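Local structure of transcriptional regulator I2 (Pseudomonas fluorescens A506, 4MO7) at residues Y130-L135 against H142-R147; E82-Y87 against E123-L128; T187-Q192 against E198-E203. The protein acts as a Crohn's disease-associated superantigen and, as a TetR-family member, probably binds DNA as a dimeric transcriptional regulator. All blocks are in the same frame, centred on the assembly; numbering follows the deposited sequence.

Overall arrangement
All three contacts are apolar across their segments and differ mainly in their surroundings. Contacts 1 and 2 are partly buried neighbours, with centres about 9 Å apart: contact 2 crosses helix 73-97 with helix 122-130, and contact 1 packs the turn that follows helix 122-130 against helix 137-163. They meet directly where Val143 CG1 lies 3.4 Å from Ile85 CD1. Contact 3, on the opposite side of the chain's centre from contact 1, is a buried aromatic-aliphatic cluster next to the second subunit, its centre about 27 Å from that of contact 1 and about 22 Å from that of contact 2. Aliphatic groups make contact 2, whereas contacts 1 and 3 use tryptophan.

Contact 1. Residues Y130-L135 against H142-R147; sequences YEWRSL and HVLALR
Leu135 and Val143 mark the backbone register, with a CA of Leu135 to CA of Val143 separation of 9.6 Å, a spacing that side chains rather than main chain must bridge as the tight turn 130-135 passes the helical segment 142-147. Trp132 does most of the bridging. Its CG stands anti to the backbone N (chi1 -176°), which carries the six-membered ring across to the helix. There Trp132 CZ3 meets Val143 CG1 at 3.6 Å, and the methyl sits at the ring edge, in the plane of the indole. The two side chains run past one another in opposing senses, meeting at the ring rim. The Leu144 side chain crosses that of Trp132 at about a right angle, and Leu144 CD2 lies 4.0 Å from Trp132 CH2, at a slant to the ring plane. The second branch of Val143 serves a different partner, since Val143 CG2 touches Leu135 CD2 at 3.9 Å. The valine thus divides its two methyls between an aromatic and an aliphatic neighbour. In the fold, within the TetR-like C-terminal domain, this is the join between helix 122-130 and helix 137-163. The chain leaves the first helix at Glu131 and makes a 3-10 turn, evidenced by Ser134 N to Glu131 O at 2.8 Å and Leu135 N to Trp132 O at 3.1 Å. The turn is tied a second time by side chains: Ser134 OG donates to Glu131 OE1 over 3.1 Å, meeting the carboxylate oxygen nearly end-on. The other carboxylate oxygen, Glu131 OE2, accepts a hydrogen bond from the backbone N of Phe47, which links the turn to the chain just beyond helix 30-45 of the DNA-binding region.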
loop_
_atom_site.group_PDB
_atom_site.type_symbol
_atom_site.label_atom_id
_atom_site.label_comp_id
_atom_site.label_asym_id
_atom_site.label_seq_id
_atom_site.Cartn_x
_atom_site.Cartn_y
_atom_site.Cartn_z
ATOM N N TYR A 130 1.875 13.211 5.363
ATOM C CA TYR A 130 2.353 14.048 4.272
ATOM C C TYR A 130 3.563 14.899 4.512
ATOM O O TYR A 130 4.177 15.333 3.525
ATOM C CB TYR A 130 1.215 14.914 3.710
ATOM C CG TYR A 130 0.146 14.061 3.093
ATOM C CD1 TYR A 130 0.424 13.254 1.996
ATOM C CD2 TYR A 130 -1.137 14.027 3.628
ATOM C CE1 TYR A 130 -0.550 12.451 1.437
ATOM C CE2 TYR A 130 -2.121 13.231 3.063
ATOM C CZ TYR A 130 -1.820 12.445 1.977
ATOM O OH TYR A 130 -2.805 11.656 1.429
ATOM N N GLU A 131 3.923 15.134 5.786
ATOM C CA GLU A 131 5.053 16.015 6.080
ATOM C C GLU A 131 6.254 15.233 6.581
ATOM O O GLU A 131 7.265 15.808 7.015
ATOM C CB GLU A 131 4.686 17.101 7.096
ATOM C CG GLU A 131 3.586 18.054 6.660
ATOM C CD GLU A 131 4.008 18.933 5.498
ATOM O OE1 GLU A 131 5.208 18.946 5.101
ATOM O OE2 GLU A 131 3.131 19.601 4.952
ATOM N N TRP A 132 6.171 13.923 6.438
ATOM C CA TRP A 132 7.239 13.042 6.880
ATOM C C TRP A 132 8.617 13.478 6.350
ATOM O O TRP A 132 9.612 13.555 7.104
ATOM C CB TRP A 132 6.905 11.607 6.444
ATOM C CG TRP A 132 7.918 10.641 6.957
ATOM C CD1 TRP A 132 8.896 10.011 6.243
ATOM C CD2 TRP A 132 8.077 10.229 8.314
ATOM N NE1 TRP A 132 9.643 9.221 7.075
ATOM C CE2 TRP A 132 9.183 9.364 8.360
ATOM C CE3 TRP A 132 7.384 10.508 9.489
ATOM C CZ2 TRP A 132 9.597 8.734 9.536
ATOM C CZ3 TRP A 132 7.827 9.916 10.676
ATOM C CH2 TRP A 132 8.925 9.034 10.679
ATOM N N ARG A 133 8.662 13.819 5.066
ATOM C CA ARG A 133 9.924 14.158 4.431
ATOM C C ARG A 133 10.441 15.525 4.873
ATOM O O ARG A 133 11.601 15.832 4.634
ATOM C CB ARG A 133 9.787 14.084 2.897
ATOM C CG ARG A 133 9.648 12.652 2.336
ATOM C CD ARG A 133 9.544 12.648 0.806
ATOM N NE ARG A 133 10.729 13.210 0.154
ATOM C CZ ARG A 133 10.772 13.616 -1.114
ATOM N NH1 ARG A 133 9.693 13.540 -1.888
ATOM N NH2 ARG A 133 11.897 14.111 -1.612
ATOM N N SER A 134 9.594 16.347 5.508
ATOM C CA SER A 134 10.072 17.622 6.091
ATOM C C SER A 134 10.826 17.496 7.426
ATOM O O SER A 134 11.473 18.434 7.885
ATOM C CB SER A 134 8.881 18.594 6.255
ATOM O OG SER A 134 8.288 18.925 5.015
ATOM N N LEU A 135 10.752 16.327 8.063
ATOM C CA LEU A 135 11.294 16.139 9.395
ATOM C C LEU A 135 12.740 15.721 9.319
ATOM O O LEU A 135 13.117 14.933 8.429
ATOM C CB LEU A 135 10.471 15.048 10.120
ATOM C CG LEU A 135 10.567 14.923 11.636
ATOM C CD1 LEU A 135 10.268 16.248 12.326
ATOM C CD2 LEU A 135 9.611 13.916 12.119
ATOM N N HIS A 142 13.176 9.817 16.591
ATOM C CA HIS A 142 12.253 9.896 17.727
ATOM C C HIS A 142 10.860 9.390 17.360
ATOM O O HIS A 142 10.276 8.622 18.118
ATOM C CB HIS A 142 12.134 11.324 18.262
ATOM C CG HIS A 142 13.323 11.748 19.063
ATOM N ND1 HIS A 142 13.536 11.303 20.349
ATOM C CD2 HIS A 142 14.388 12.528 18.748
ATOM C CE1 HIS A 142 14.666 11.816 20.807
ATOM N NE2 HIS A 142 15.210 12.552 19.850
ATOM N N VAL A 143 10.352 9.781 16.195
ATOM C CA VAL A 143 8.987 9.347 15.838
ATOM C C VAL A 143 9.028 7.844 15.576
ATOM O O VAL A 143 8.103 7.114 15.941
ATOM C CB VAL A 143 8.445 10.067 14.620
ATOM C CG1 VAL A 143 7.143 9.450 14.215
ATOM C CG2 VAL A 143 8.298 11.564 14.950
ATOM N N LEU A 144 10.097 7.350 14.967
ATOM C CA LEU A 144 10.200 5.917 14.722
ATOM C C LEU A 144 10.326 5.063 15.988
ATOM O O LEU A 144 9.847 3.932 16.021
ATOM C CB LEU A 144 11.341 5.597 13.726
ATOM C CG LEU A 144 11.113 6.039 12.266
ATOM C CD1 LEU A 144 12.409 5.858 11.414
ATOM C CD2 LEU A 144 9.936 5.314 11.593
ATOM N N ALA A 145 10.985 5.578 17.010
ATOM C CA ALA A 145 10.934 4.950 18.321
ATOM C C ALA A 145 9.531 4.742 18.864
ATOM O O ALA A 145 9.262 3.685 19.454
ATOM C CB ALA A 145 11.769 5.703 19.324
ATOM N N LEU A 146 8.637 5.730 18.693
ATOM C CA LEU A 146 7.241 5.561 19.113
ATOM C C LEU A 146 6.542 4.520 18.254
ATOM O O LEU A 146 5.685 3.764 18.753
ATOM C CB LEU A 146 6.467 6.871 19.005
ATOM C CG LEU A 146 7.047 7.924 19.945
ATOM C CD1 LEU A 146 6.214 9.186 19.874
ATOM C CD2 LEU A 146 7.027 7.408 21.374
ATOM N N ARG A 147 6.828 4.526 16.958
ATOM C CA ARG A 147 6.211 3.515 16.069
ATOM C C ARG A 147 6.644 2.116 16.532
ATOM O O ARG A 147 5.864 1.182 16.457
ATOM C CB ARG A 147 6.680 3.717 14.637
ATOM C CG ARG A 147 6.348 2.566 13.736
ATOM C CD ARG A 147 4.885 2.540 13.452
ATOM N NE ARG A 147 4.656 1.934 12.151
ATOM C CZ ARG A 147 3.497 1.424 11.774
ATOM N NH1 ARG A 147 2.471 1.449 12.613
ATOM N NH2 ARG A 147 3.361 0.890 10.563
#

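Contact 2. Residues E82-Y87 against E123-L128; sequences EETIHY and EAMAVL
Thr84 and Ala124 lie where helix 73-97 crosses helix 122-130, their CA atoms 5.9 Å apart; the local axes approach to 8.8 Å at a signed angle of -116°. Two groups of apolar contacts accompany the crossing. In the first, Thr84 CG2, placed anti to its own main-chain nitrogen, packs against Met125, 3.7 Å from Met125 CB; the methionine chain bends at chi2 and chi3, which brings Met125 CE to 3.7 Å from Thr84 CG2 as well. In the second, Leu128 CD1 meets the outer end of Ile85 at about a right angle, 3.7 Å from Ile85 CD1 and equally near Ile85 CG1. The polar end of Thr84 is used within its own helix: Thr84 OG1 hydrogen-bonds to the carbonyl O of Val80, one turn earlier. Helix 73-97, the long helix that follows the helix-turn-helix, is here crossed by helix 122-130 of the TetR-like C-terminal domain; Val127 of the latter packs on Leu77 and Val80. With the threonine hydroxyl satisfied inside its own helix and the side-chain contacts between the segments apolar, the crossing is held by shape and close packing rather than by directed polar bonds.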
loop_
_atom_site.group_PDB
_atom_site.type_symbol
_atom_site.label_atom_id
_atom_site.label_comp_id
_atom_site.label_asym_id
_atom_site.label_seq_id
_atom_site.Cartn_x
_atom_site.Cartn_y
_atom_site.Cartn_z
ATOM N N GLU A 82 4.868 13.102 17.243
ATOM C CA GLU A 82 4.965 12.281 18.452
ATOM C C GLU A 82 3.640 12.261 19.206
ATOM O O GLU A 82 3.177 11.207 19.682
ATOM C CB GLU A 82 6.081 12.799 19.362
ATOM C CG GLU A 82 7.495 12.467 18.884
ATOM C CD GLU A 82 8.528 13.001 19.882
ATOM O OE1 GLU A 82 9.679 12.549 19.859
ATOM O OE2 GLU A 82 8.180 13.887 20.689
ATOM N N GLU A 83 3.025 13.432 19.346
ATOM C CA GLU A 83 1.726 13.496 20.043
ATOM C C GLU A 83 0.696 12.598 19.408
ATOM O O GLU A 83 -0.074 11.946 20.120
ATOM C CB GLU A 83 1.123 14.909 19.983
ATOM C CG GLU A 83 1.676 15.883 20.965
ATOM C CD GLU A 83 1.569 15.372 22.377
ATOM O OE1 GLU A 83 0.429 15.269 22.898
ATOM O OE2 GLU A 83 2.631 15.050 22.951
ATOM N N THR A 84 0.635 12.586 18.081
ATOM C CA THR A 84 -0.354 11.749 17.389
ATOM C C THR A 84 -0.133 10.290 17.645
ATOM O O THR A 84 -1.100 9.532 17.840
ATOM C CB THR A 84 -0.312 11.940 15.854
ATOM O OG1 THR A 84 -0.345 13.336 15.567
ATOM C CG2 THR A 84 -1.518 11.244 15.182
ATOM N N ILE A 85 1.127 9.860 17.605
ATOM C CA ILE A 85 1.392 8.475 17.851
ATOM C C ILE A 85 1.170 8.089 19.302
ATOM O O ILE A 85 0.642 6.992 19.565
ATOM C CB ILE A 85 2.795 8.054 17.407
ATOM C CG1 ILE A 85 2.935 8.205 15.882
ATOM C CG2 ILE A 85 3.002 6.555 17.677
ATOM C CD1 ILE A 85 4.355 7.917 15.416
ATOM N N HIS A 86 1.559 8.954 20.246
ATOM C CA HIS A 86 1.306 8.719 21.657
ATOM C C HIS A 86 -0.169 8.575 21.865
ATOM O O HIS A 86 -0.617 7.686 22.581
ATOM C CB HIS A 86 1.803 9.900 22.506
ATOM C CG HIS A 86 3.198 9.720 22.989
ATOM N ND1 HIS A 86 4.151 10.714 22.900
ATOM C CD2 HIS A 86 3.809 8.662 23.570
ATOM C CE1 HIS A 86 5.292 10.268 23.398
ATOM N NE2 HIS A 86 5.112 9.029 23.814
ATOM N N TYR A 87 -0.942 9.440 21.213
ATOM C CA TYR A 87 -2.398 9.363 21.374
ATOM C C TYR A 87 -2.972 8.101 20.773
ATOM O O TYR A 87 -3.781 7.423 21.443
ATOM C CB TYR A 87 -3.039 10.605 20.746
ATOM C CG TYR A 87 -4.540 10.540 20.570
ATOM C CD1 TYR A 87 -5.395 10.986 21.563
ATOM C CD2 TYR A 87 -5.093 10.084 19.374
ATOM C CE1 TYR A 87 -6.789 10.932 21.383
ATOM C CE2 TYR A 87 -6.461 10.021 19.183
ATOM C CZ TYR A 87 -7.306 10.446 20.182
ATOM O OH TYR A 87 -8.664 10.378 19.953
ATOM N N GLU A 123 -5.883 15.935 12.277
ATOM C CA GLU A 123 -4.959 16.771 11.497
ATOM C C GLU A 123 -3.527 16.373 11.733
ATOM O O GLU A 123 -2.719 16.424 10.823
ATOM C CB GLU A 123 -5.134 18.270 11.808
ATOM C CG GLU A 123 -6.528 18.791 11.515
ATOM C CD GLU A 123 -7.524 18.335 12.569
ATOM O OE1 GLU A 123 -7.062 17.807 13.608
ATOM O OE2 GLU A 123 -8.748 18.514 12.377
ATOM N N ALA A 124 -3.209 15.978 12.962
ATOM C CA ALA A 124 -1.817 15.697 13.305
ATOM C C ALA A 124 -1.333 14.359 12.683
ATOM O O ALA A 124 -0.132 14.162 12.441
ATOM C CB ALA A 124 -1.628 15.735 14.779
ATOM N N MET A 125 -2.279 13.470 12.389
ATOM C CA MET A 125 -1.978 12.225 11.683
ATOM C C MET A 125 -1.776 12.480 10.212
ATOM O O MET A 125 -0.934 11.852 9.551
ATOM C CB MET A 125 -3.142 11.266 11.810
ATOM C CG MET A 125 -3.018 10.043 10.914
ATOM S SD MET A 125 -2.847 8.604 11.964
ATOM C CE MET A 125 -1.120 8.727 12.437
ATOM N N ALA A 126 -2.586 13.381 9.670
ATOM C CA ALA A 126 -2.428 13.746 8.278
ATOM C C ALA A 126 -1.095 14.446 8.096
ATOM O O ALA A 126 -0.492 14.375 7.021
ATOM C CB ALA A 126 -3.590 14.662 7.826
ATOM N N VAL A 127 -0.642 15.126 9.150
ATOM C CA VAL A 127 0.639 15.803 9.091
ATOM C C VAL A 127 1.743 14.739 9.033
ATOM O O VAL A 127 2.691 14.851 8.264
ATOM C CB VAL A 127 0.831 16.795 10.275
ATOM C CG1 VAL A 127 2.279 17.210 10.392
ATOM C CG2 VAL A 127 -0.062 18.036 10.126
ATOM N N LEU A 128 1.587 13.684 9.827
ATOM C CA LEU A 128 2.593 12.617 9.916
ATOM C C LEU A 128 2.807 11.985 8.550
ATOM O O LEU A 128 3.929 11.710 8.131
ATOM C CB LEU A 128 2.189 11.565 10.978
ATOM C CG LEU A 128 3.234 10.457 11.187
ATOM C CD1 LEU A 128 3.197 9.955 12.605
ATOM C CD2 LEU A 128 3.045 9.270 10.224
#

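Contact 3. Residues T187-Q192 against E198-E203; sequences TWFRAQ and EELAEE
Leu200 forks between two aromatic rings, Trp188 and Phe189, and this small cluster is the tightly packed part of the contact. One branch, Leu200 CD1, reaches Trp188 CH2 at 3.4 Å, with Trp188 CZ2 next at 3.8 Å. The other, Leu200 CD2, lies 3.6 Å from Phe189 CD1. Both methyls come obliquely to the rings. The backbones stay well apart, Phe189 CA to Leu200 CA being 8.5 Å, and the side chains fill the distance: Phe189 CG is anti to its main-chain nitrogen (chi1 178°), which places CD1 against the leucine methyl, whereas Trp188 takes the more hindered setting between nitrogen and carbonyl carbon (chi1 65°). The indole is further flanked by the ring of Trp184, the planes at about 45°, while Leu195 and Met118 pack on Phe189.

The outer side is looser. Arg190, poorly ordered, and Ala191 are exposed, and Glu202 is likewise exposed on the far side of its helix. The short helical segment around 189-192 is loosely bonded, with Gln192 N to Phe189 O at 3.3 Å.

A further boundary is formed by the second subunit: its Arg176 packs on Trp188, its Phe177 on Leu200, and the N of its Asp170 is hydrogen-bonded to Glu203 OE1. This fits the C-terminal dimer interface of TetR-family proteins. Trp188 and Leu200 touch each other and also the second subunit, which is consistent with local packing and dimer packing sharing these two apolar side chains.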
loop_
_atom_site.group_PDB
_atom_site.type_symbol
_atom_site.label_atom_id
_atom_site.label_comp_id
_atom_site.label_asym_id
_atom_site.label_seq_id
_atom_site.Cartn_x
_atom_site.Cartn_y
_atom_site.Cartn_z
ATOM N N THR A 187 -7.653 3.290 -0.549
ATOM C CA THR A 187 -7.786 3.380 -2.008
ATOM C C THR A 187 -9.182 2.949 -2.479
ATOM O O THR A 187 -9.552 3.179 -3.639
ATOM C CB THR A 187 -6.724 2.542 -2.773
ATOM O OG1 THR A 187 -7.013 1.141 -2.633
ATOM C CG2 THR A 187 -5.320 2.810 -2.225
ATOM N N TRP A 188 -9.958 2.321 -1.599
ATOM C CA TRP A 188 -11.214 1.749 -2.042
ATOM C C TRP A 188 -12.398 1.869 -1.098
ATOM O O TRP A 188 -13.518 1.663 -1.556
ATOM C CB TRP A 188 -11.023 0.278 -2.450
ATOM C CG TRP A 188 -10.637 -0.649 -1.301
ATOM C CD1 TRP A 188 -9.366 -1.018 -0.936
ATOM C CD2 TRP A 188 -11.532 -1.341 -0.427
ATOM N NE1 TRP A 188 -9.430 -1.868 0.158
ATOM C CE2 TRP A 188 -10.748 -2.110 0.457
ATOM C CE3 TRP A 188 -12.931 -1.412 -0.324
ATOM C CZ2 TRP A 188 -11.310 -2.953 1.432
ATOM C CZ3 TRP A 188 -13.488 -2.221 0.663
ATOM C CH2 TRP A 188 -12.670 -2.979 1.537
ATOM N N PHE A 189 -12.194 2.176 0.198
ATOM C CA PHE A 189 -13.303 2.051 1.174
ATOM C C PHE A 189 -14.409 3.051 0.879
ATOM O O PHE A 189 -15.588 2.717 1.027
ATOM C CB PHE A 189 -12.791 2.199 2.632
ATOM C CG PHE A 189 -13.877 2.123 3.705
ATOM C CD1 PHE A 189 -14.536 0.949 3.963
ATOM C CD2 PHE A 189 -14.193 3.231 4.459
ATOM C CE1 PHE A 189 -15.490 0.868 4.953
ATOM C CE2 PHE A 189 -15.168 3.174 5.407
ATOM C CZ PHE A 189 -15.812 1.978 5.673
ATOM N N ARG A 190 -14.049 4.267 0.464
ATOM C CA ARG A 190 -15.080 5.282 0.128
ATOM C C ARG A 190 -15.941 4.887 -1.077
ATOM O O ARG A 190 -17.152 5.105 -1.053
ATOM C CB ARG A 190 -14.473 6.684 -0.093
ATOM C CG ARG A 190 -14.328 7.546 1.186
ATOM C CD ARG A 190 -14.404 9.049 0.852
ATOM N NE ARG A 190 -13.860 9.932 1.893
ATOM C CZ ARG A 190 -12.751 10.666 1.763
ATOM N NH1 ARG A 190 -12.043 10.635 0.638
ATOM N NH2 ARG A 190 -12.346 11.445 2.762
ATOM N N ALA A 191 -15.316 4.313 -2.118
ATOM C CA ALA A 191 -16.023 3.819 -3.306
ATOM C C ALA A 191 -17.094 2.743 -3.026
ATOM O O ALA A 191 -17.963 2.467 -3.875
ATOM C CB ALA A 191 -15.017 3.279 -4.317
ATOM N N GLN A 192 -17.019 2.091 -1.867
ATOM C CA GLN A 192 -17.919 0.979 -1.555
ATOM C C GLN A 192 -19.305 1.480 -1.234
ATOM O O GLN A 192 -20.296 0.848 -1.605
ATOM C CB GLN A 192 -17.420 0.202 -0.347
ATOM C CG GLN A 192 -16.434 -0.842 -0.686
ATOM C CD GLN A 192 -17.032 -2.023 -1.437
ATOM O OE1 GLN A 192 -18.074 -2.568 -1.062
ATOM N NE2 GLN A 192 -16.347 -2.446 -2.492
ATOM N N GLU A 198 -16.729 -0.514 11.082
ATOM C CA GLU A 198 -16.830 -1.680 11.932
ATOM C C GLU A 198 -16.971 -2.982 11.113
ATOM O O GLU A 198 -16.387 -4.020 11.445
ATOM C CB GLU A 198 -18.004 -1.536 12.907
ATOM C CG GLU A 198 -18.081 -2.669 13.924
ATOM C CD GLU A 198 -16.926 -2.653 14.962
ATOM O OE1 GLU A 198 -16.271 -1.592 15.113
ATOM O OE2 GLU A 198 -16.689 -3.693 15.633
ATOM N N GLU A 199 -17.773 -2.953 10.068
ATOM C CA GLU A 199 -17.900 -4.121 9.198
ATOM C C GLU A 199 -16.579 -4.452 8.525
ATOM O O GLU A 199 -16.211 -5.622 8.413
ATOM C CB GLU A 199 -18.984 -3.866 8.169
ATOM C CG GLU A 199 -20.358 -3.924 8.847
ATOM C CD GLU A 199 -21.474 -3.379 7.947
ATOM O OE1 GLU A 199 -21.170 -2.787 6.893
ATOM O OE2 GLU A 199 -22.661 -3.526 8.310
ATOM N N LEU A 200 -15.866 -3.404 8.092
ATOM C CA LEU A 200 -14.532 -3.586 7.484
ATOM C C LEU A 200 -13.573 -4.260 8.484
ATOM O O LEU A 200 -12.827 -5.197 8.138
ATOM C CB LEU A 200 -13.991 -2.226 7.018
ATOM C CG LEU A 200 -12.634 -2.214 6.285
ATOM C CD1 LEU A 200 -12.709 -2.984 4.932
ATOM C CD2 LEU A 200 -12.129 -0.795 6.080
ATOM N N ALA A 201 -13.601 -3.798 9.733
ATOM C CA ALA A 201 -12.718 -4.372 10.775
ATOM C C ALA A 201 -13.085 -5.840 11.027
ATOM O O ALA A 201 -12.223 -6.684 11.178
ATOM C CB ALA A 201 -12.829 -3.522 12.094
ATOM N N GLU A 202 -14.380 -6.143 11.078
ATOM C CA GLU A 202 -14.851 -7.518 11.202
ATOM C C GLU A 202 -14.399 -8.412 10.064
ATOM O O GLU A 202 -14.021 -9.556 10.309
ATOM C CB GLU A 202 -16.414 -7.517 11.297
ATOM C CG GLU A 202 -16.863 -6.855 12.649
ATOM C CD GLU A 202 -18.380 -6.861 12.893
ATOM O OE1 GLU A 202 -19.158 -7.119 11.950
ATOM O OE2 GLU A 202 -18.790 -6.598 14.043
ATOM N N GLU A 203 -14.411 -7.896 8.846
ATOM C CA GLU A 203 -13.956 -8.669 7.692
ATOM C C GLU A 203 -12.465 -8.881 7.834
ATOM O O GLU A 203 -12.004 -9.980 7.573
ATOM C CB GLU A 203 -14.247 -7.975 6.370
ATOM C CG GLU A 203 -15.663 -8.029 5.924
ATOM C CD GLU A 203 -16.100 -9.442 5.487
ATOM O OE1 GLU A 203 -15.268 -10.230 4.928
ATOM O OE2 GLU A 203 -17.303 -9.728 5.710
#